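Local structure of putative acetyltransferase (Clostridium difficile, 3DSB) at residues E8-R13 with Y57-V62; A21-N26 with V67-Y72. The protein probably transfers acyl groups other than amino-acyl groups, in the manner of GNAT acetyltransferases. One frame throughout, in Å; residues are numbered along the deposited sequence.

Contact 1: E8-R13 with Y57-V62; sequences EIREAR and YHVYTV
Strands 8-11 and 57-62 run antiparallel, Glu8 and Arg10 forming hydrogen-bonded pairs with Thr61 and Val59, and a fifth bond, Ala12 N to Tyr57 O (2.9 Å), carries the pairing just past the strand end. The main relief is on the face of Glu8, Arg10, Val59 and Thr61. Arg10, its CG in the crowded position between backbone N and carbonyl carbon (chi1 56°), lies alongside Val59 and lays its guanidinium over CG2, which presses one face near the rim, 3.4 Å from NH1. Over the opposite face lies the guanidinium of Arg13, its NH2 offset toward the rim. Such a pairing of like charges would be eased by Asp16, which forms a salt bridge with NH1; NH1 also donates to Glu11 O, nearly in the guanidinium plane. One water fills the notch between Glu8 OE1, Arg10 NE and Thr61 OG1. Ala12 CB, a small knob, abuts Tyr57 CB at 3.6 Å on the side of helix 17-32. On the reverse face Ile9 puts CG1 against Tyr60 CD1 (3.7 Å) and CG2 against His58 CB. Strand 7-11 edges the sheet within the chain; helices 17-32 and 38-50 pack on Ala12 and Tyr57, helix 101-115 on Ile9 and Tyr60, and strand 65-77 continues the sheet beyond 57-62.

Contact 2: A21-N26 with V67-Y72; sequences AKFNYN and VAQIMY
A classic beta bulge, in which Val67 and Ala68 both face Tyr60, lies at the start of this buried helix-on-sheet contact in the GNAT fold. Helix 21-26 crosses strand 67-72 at 79°, with 9.2 Å between the segment axes, and two side chains of the helix span the gap. Phe23, its CG anti to the carbonyl carbon (chi1 -78°), reaches to the bulge: CE2 comes within 3.5 Å of Ala68 N, beside the Val67 carbonyl carbon. The aliphatic part of Gln69 meets the edge of the same ring, CG lying near the ring plane, 3.9 Å from CD2. Gln69 then bends at chi2 (103°), which turns its amide from the ring toward Asn24. Asn24 ND2 donates to Gln69 OE1 (3.0 Å), approaching from well above the carbonyl plane, with the two amides almost perpendicular. Both amides are buried yet have further partners: Asn24 ND2 also donates to Ile20 O, Asn24 OD1 accepts from Trp79 NE1 of the second subunit, and Gln69 NE2 bonds to Ser89 OG. Strand 65-77 lies between strands 56-62 and 82-92, whose Tyr91 ring meets Phe23; helix 101-115 covers Ala68 and Ile70 on the opposite face, and helix 38-50 packs beside Asn24 and Met71.

In the fold
Contacts 1 and 2, their centres 11 Å apart, share one sheet: strands 56-62 and 65-77 follow each other in the chain and pair side by side, with His58 O 2.9 Å from Ile70 N and Tyr60 O 2.9 Å from Val67 N, both probably hydrogen bonds. Strand 7-11 leads on to helix 17-32, so the segments of the two contacts alternate along the chain. Tyr57 bridges the two contacts, its CD1 3.4 Å from Gln69 OE1. The dimer interface reaches both: Tyr57 OH bonds to Asp78 of the second subunit, which also packs on Asn24. A bound trimethyl glycine lies about 9 Å from the side chain of Tyr57, and one lies about 8 Å from that of Asn24.

Contact 1: E8-R13 with Y57-V62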
# COMPACT_ATOMS: atom_id res chain seq x y z
N GLU A 8 -14.46 -16.06 -18.60
CA GLU A 8 -14.85 -15.08 -17.60
C GLU A 8 -13.68 -14.67 -16.77
O GLU A 8 -12.64 -15.34 -16.74
CB GLU A 8 -15.92 -15.63 -16.65
CG GLU A 8 -15.46 -16.69 -15.67
CD GLU A 8 -16.56 -17.10 -14.68
OE1 GLU A 8 -16.35 -18.06 -13.92
OE2 GLU A 8 -17.64 -16.47 -14.69
N ILE A 9 -13.88 -13.55 -16.10
CA ILE A 9 -12.98 -13.13 -15.04
C ILE A 9 -13.76 -13.33 -13.74
O ILE A 9 -14.93 -12.93 -13.64
CB ILE A 9 -12.54 -11.66 -15.23
CG1 ILE A 9 -11.64 -11.49 -16.46
CG2 ILE A 9 -11.78 -11.16 -13.96
CD1 ILE A 9 -11.45 -10.04 -16.92
N ARG A 10 -13.12 -13.95 -12.76
CA ARG A 10 -13.76 -14.18 -11.49
C ARG A 10 -12.74 -14.03 -10.38
O ARG A 10 -11.52 -14.14 -10.58
CB ARG A 10 -14.33 -15.60 -11.42
CG ARG A 10 -13.30 -16.75 -11.66
CD ARG A 10 -13.83 -18.12 -11.18
NE ARG A 10 -12.92 -19.22 -11.47
CZ ARG A 10 -11.88 -19.58 -10.73
NH1 ARG A 10 -11.55 -18.88 -9.62
NH2 ARG A 10 -11.13 -20.60 -11.12
N GLU A 11 -13.25 -13.84 -9.18
CA GLU A 11 -12.38 -13.88 -8.02
C GLU A 11 -11.73 -15.26 -7.92
O GLU A 11 -12.34 -16.31 -8.25
CB GLU A 11 -13.21 -13.55 -6.76
CG GLU A 11 -13.67 -12.09 -6.73
CD GLU A 11 -14.37 -11.65 -5.42
OE1 GLU A 11 -14.48 -12.48 -4.50
OE2 GLU A 11 -14.79 -10.47 -5.36
N ALA A 12 -10.48 -15.30 -7.45
CA ALA A 12 -9.84 -16.59 -7.23
C ALA A 12 -10.50 -17.37 -6.09
O ALA A 12 -11.22 -16.79 -5.28
CB ALA A 12 -8.33 -16.38 -6.96
N ARG A 13 -10.23 -18.67 -6.09
CA ARG A 13 -10.67 -19.63 -5.06
C ARG A 13 -9.46 -20.39 -4.53
O ARG A 13 -8.40 -20.38 -5.17
CB ARG A 13 -11.69 -20.62 -5.68
CG ARG A 13 -12.89 -19.96 -6.35
CD ARG A 13 -13.96 -20.97 -6.71
NE ARG A 13 -13.68 -21.73 -7.92
CZ ARG A 13 -14.36 -21.65 -9.08
NH1 ARG A 13 -15.37 -20.80 -9.23
NH2 ARG A 13 -14.02 -22.42 -10.09
N TYR A 57 -7.07 -11.65 -5.66
CA TYR A 57 -6.75 -12.14 -7.00
C TYR A 57 -8.02 -12.27 -7.80
O TYR A 57 -9.05 -12.74 -7.28
CB TYR A 57 -6.12 -13.53 -6.95
CG TYR A 57 -4.81 -13.63 -6.23
CD1 TYR A 57 -3.63 -13.29 -6.85
CD2 TYR A 57 -4.76 -14.23 -4.97
CE1 TYR A 57 -2.39 -13.46 -6.17
CE2 TYR A 57 -3.58 -14.39 -4.29
CZ TYR A 57 -2.38 -14.02 -4.91
OH TYR A 57 -1.22 -14.19 -4.19
N HIS A 58 -7.91 -11.92 -9.08
CA HIS A 58 -8.91 -12.30 -10.07
C HIS A 58 -8.17 -13.12 -11.12
O HIS A 58 -7.00 -12.84 -11.45
CB HIS A 58 -9.57 -11.08 -10.74
CG HIS A 58 -10.48 -10.32 -9.83
ND1 HIS A 58 -10.00 -9.43 -8.88
CD2 HIS A 58 -11.83 -10.35 -9.66
CE1 HIS A 58 -11.01 -8.93 -8.20
NE2 HIS A 58 -12.13 -9.47 -8.65
N VAL A 59 -8.87 -14.10 -11.68
CA VAL A 59 -8.30 -14.95 -12.70
C VAL A 59 -9.20 -14.91 -13.94
O VAL A 59 -10.44 -14.74 -13.85
CB VAL A 59 -8.16 -16.41 -12.20
CG1 VAL A 59 -7.06 -16.50 -11.16
CG2 VAL A 59 -9.50 -16.98 -11.63
N TYR A 60 -8.52 -15.04 -15.08
CA TYR A 60 -9.17 -15.15 -16.39
C TYR A 60 -9.23 -16.64 -16.74
O TYR A 60 -8.22 -17.32 -16.68
CB TYR A 60 -8.35 -14.37 -17.40
CG TYR A 60 -8.97 -14.17 -18.76
CD1 TYR A 60 -9.52 -12.94 -19.12
CD2 TYR A 60 -8.95 -15.20 -19.71
CE1 TYR A 60 -10.08 -12.73 -20.40
CE2 TYR A 60 -9.48 -15.00 -20.96
CZ TYR A 60 -10.02 -13.78 -21.30
OH TYR A 60 -10.54 -13.62 -22.57
N THR A 61 -10.44 -17.14 -17.00
CA THR A 61 -10.59 -18.58 -17.26
C THR A 61 -11.22 -18.84 -18.62
O THR A 61 -12.05 -18.05 -19.11
CB THR A 61 -11.44 -19.30 -16.16
OG1 THR A 61 -12.80 -18.86 -16.22
CG2 THR A 61 -10.87 -19.00 -14.76
N VAL A 62 -10.80 -19.95 -19.22
CA VAL A 62 -11.28 -20.34 -20.54
C VAL A 62 -11.71 -21.79 -20.42
O VAL A 62 -10.87 -22.66 -20.20
CB VAL A 62 -10.17 -20.19 -21.60
CG1 VAL A 62 -10.67 -20.71 -22.97
CG2 VAL A 62 -9.67 -18.71 -21.70
O HOH W 1 -14.13 -19.75 -13.99
O HOH W 2 -14.61 -8.88 -7.91

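Contact 2: A21-N26 with V67-Y72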
# COMPACT_ATOMS: atom_id res chain seq x y z
N ALA A 21 0.37 -19.59 -7.73
CA ALA A 21 1.75 -19.61 -7.26
C ALA A 21 2.68 -19.84 -8.48
O ALA A 21 3.68 -19.12 -8.65
CB ALA A 21 1.95 -20.68 -6.16
N LYS A 22 2.35 -20.79 -9.38
CA LYS A 22 3.20 -21.01 -10.54
C LYS A 22 3.28 -19.72 -11.40
O LYS A 22 4.35 -19.34 -11.86
CB LYS A 22 2.65 -22.19 -11.36
CG LYS A 22 3.30 -22.39 -12.71
CD LYS A 22 2.66 -23.55 -13.45
CE LYS A 22 1.28 -23.16 -13.96
NZ LYS A 22 0.79 -24.22 -14.91
N PHE A 23 2.14 -19.06 -11.60
CA PHE A 23 2.13 -17.85 -12.42
C PHE A 23 3.02 -16.77 -11.79
O PHE A 23 3.76 -16.04 -12.49
CB PHE A 23 0.72 -17.27 -12.52
CG PHE A 23 -0.19 -17.99 -13.49
CD1 PHE A 23 0.25 -19.05 -14.27
CD2 PHE A 23 -1.50 -17.52 -13.64
CE1 PHE A 23 -0.62 -19.67 -15.20
CE2 PHE A 23 -2.38 -18.15 -14.54
CZ PHE A 23 -1.93 -19.21 -15.31
N ASN A 24 2.99 -16.67 -10.46
CA ASN A 24 3.81 -15.65 -9.81
C ASN A 24 5.30 -15.96 -9.86
O ASN A 24 6.11 -15.03 -10.07
CB ASN A 24 3.31 -15.43 -8.40
CG ASN A 24 2.20 -14.41 -8.37
OD1 ASN A 24 2.48 -13.19 -8.39
ND2 ASN A 24 0.95 -14.87 -8.44
N TYR A 25 5.64 -17.24 -9.72
CA TYR A 25 7.02 -17.69 -9.91
C TYR A 25 7.44 -17.30 -11.32
O TYR A 25 8.54 -16.70 -11.52
CB TYR A 25 7.15 -19.20 -9.69
CG TYR A 25 8.56 -19.68 -9.89
CD1 TYR A 25 9.46 -19.71 -8.82
CD2 TYR A 25 9.00 -20.07 -11.13
CE1 TYR A 25 10.75 -20.13 -8.99
CE2 TYR A 25 10.31 -20.49 -11.33
CZ TYR A 25 11.18 -20.52 -10.26
OH TYR A 25 12.49 -20.94 -10.43
N ASN A 26 6.61 -17.62 -12.32
CA ASN A 26 7.02 -17.30 -13.69
C ASN A 26 7.15 -15.80 -13.92
O ASN A 26 8.05 -15.34 -14.64
CB ASN A 26 5.99 -17.84 -14.69
CG ASN A 26 5.99 -19.36 -14.78
OD1 ASN A 26 6.88 -20.02 -14.28
ND2 ASN A 26 4.98 -19.92 -15.45
N VAL A 67 -5.93 -19.12 -16.98
CA VAL A 67 -4.84 -18.80 -17.90
C VAL A 67 -4.18 -17.42 -17.62
O VAL A 67 -3.22 -17.05 -18.29
CB VAL A 67 -5.30 -18.84 -19.38
CG1 VAL A 67 -5.90 -20.21 -19.71
CG2 VAL A 67 -6.34 -17.78 -19.66
N ALA A 68 -4.72 -16.66 -16.66
CA ALA A 68 -4.10 -15.38 -16.27
C ALA A 68 -4.59 -14.94 -14.94
O ALA A 68 -5.62 -15.41 -14.46
CB ALA A 68 -4.38 -14.31 -17.30
N GLN A 69 -3.82 -14.05 -14.31
CA GLN A 69 -4.22 -13.51 -12.98
C GLN A 69 -3.84 -12.06 -12.85
O GLN A 69 -2.87 -11.60 -13.48
CB GLN A 69 -3.56 -14.28 -11.84
CG GLN A 69 -2.03 -14.17 -11.79
CD GLN A 69 -1.56 -13.20 -10.68
OE1 GLN A 69 -1.57 -13.53 -9.49
NE2 GLN A 69 -1.11 -12.01 -11.08
N ILE A 70 -4.58 -11.37 -11.99
CA ILE A 70 -4.20 -10.00 -11.60
C ILE A 70 -4.47 -9.88 -10.10
O ILE A 70 -5.47 -10.44 -9.60
CB ILE A 70 -5.00 -8.93 -12.42
CG1 ILE A 70 -4.49 -7.52 -12.15
CG2 ILE A 70 -6.50 -9.07 -12.25
CD1 ILE A 70 -4.88 -6.47 -13.24
N MSE A 71 -3.58 -9.20 -9.38
CA MSE A 71 -3.67 -9.08 -7.92
C MSE A 71 -3.60 -7.63 -7.50
O MSE A 71 -2.81 -6.87 -8.09
CB MSE A 71 -2.55 -9.84 -7.22
CG MSE A 71 -2.80 -10.02 -5.74
SE MSE A 71 -2.10 -8.56 -4.61
CE MSE A 71 -0.35 -9.31 -4.21
N TYR A 72 -4.45 -7.23 -6.57
CA TYR A 72 -4.33 -5.89 -5.96
C TYR A 72 -4.47 -5.94 -4.46
O TYR A 72 -5.11 -6.84 -3.91
CB TYR A 72 -5.33 -4.89 -6.53
CG TYR A 72 -6.78 -5.27 -6.39
CD1 TYR A 72 -7.48 -5.05 -5.19
CD2 TYR A 72 -7.48 -5.84 -7.45
CE1 TYR A 72 -8.84 -5.40 -5.06
CE2 TYR A 72 -8.81 -6.15 -7.35
CZ TYR A 72 -9.49 -5.95 -6.17
OH TYR A 72 -10.83 -6.25 -6.09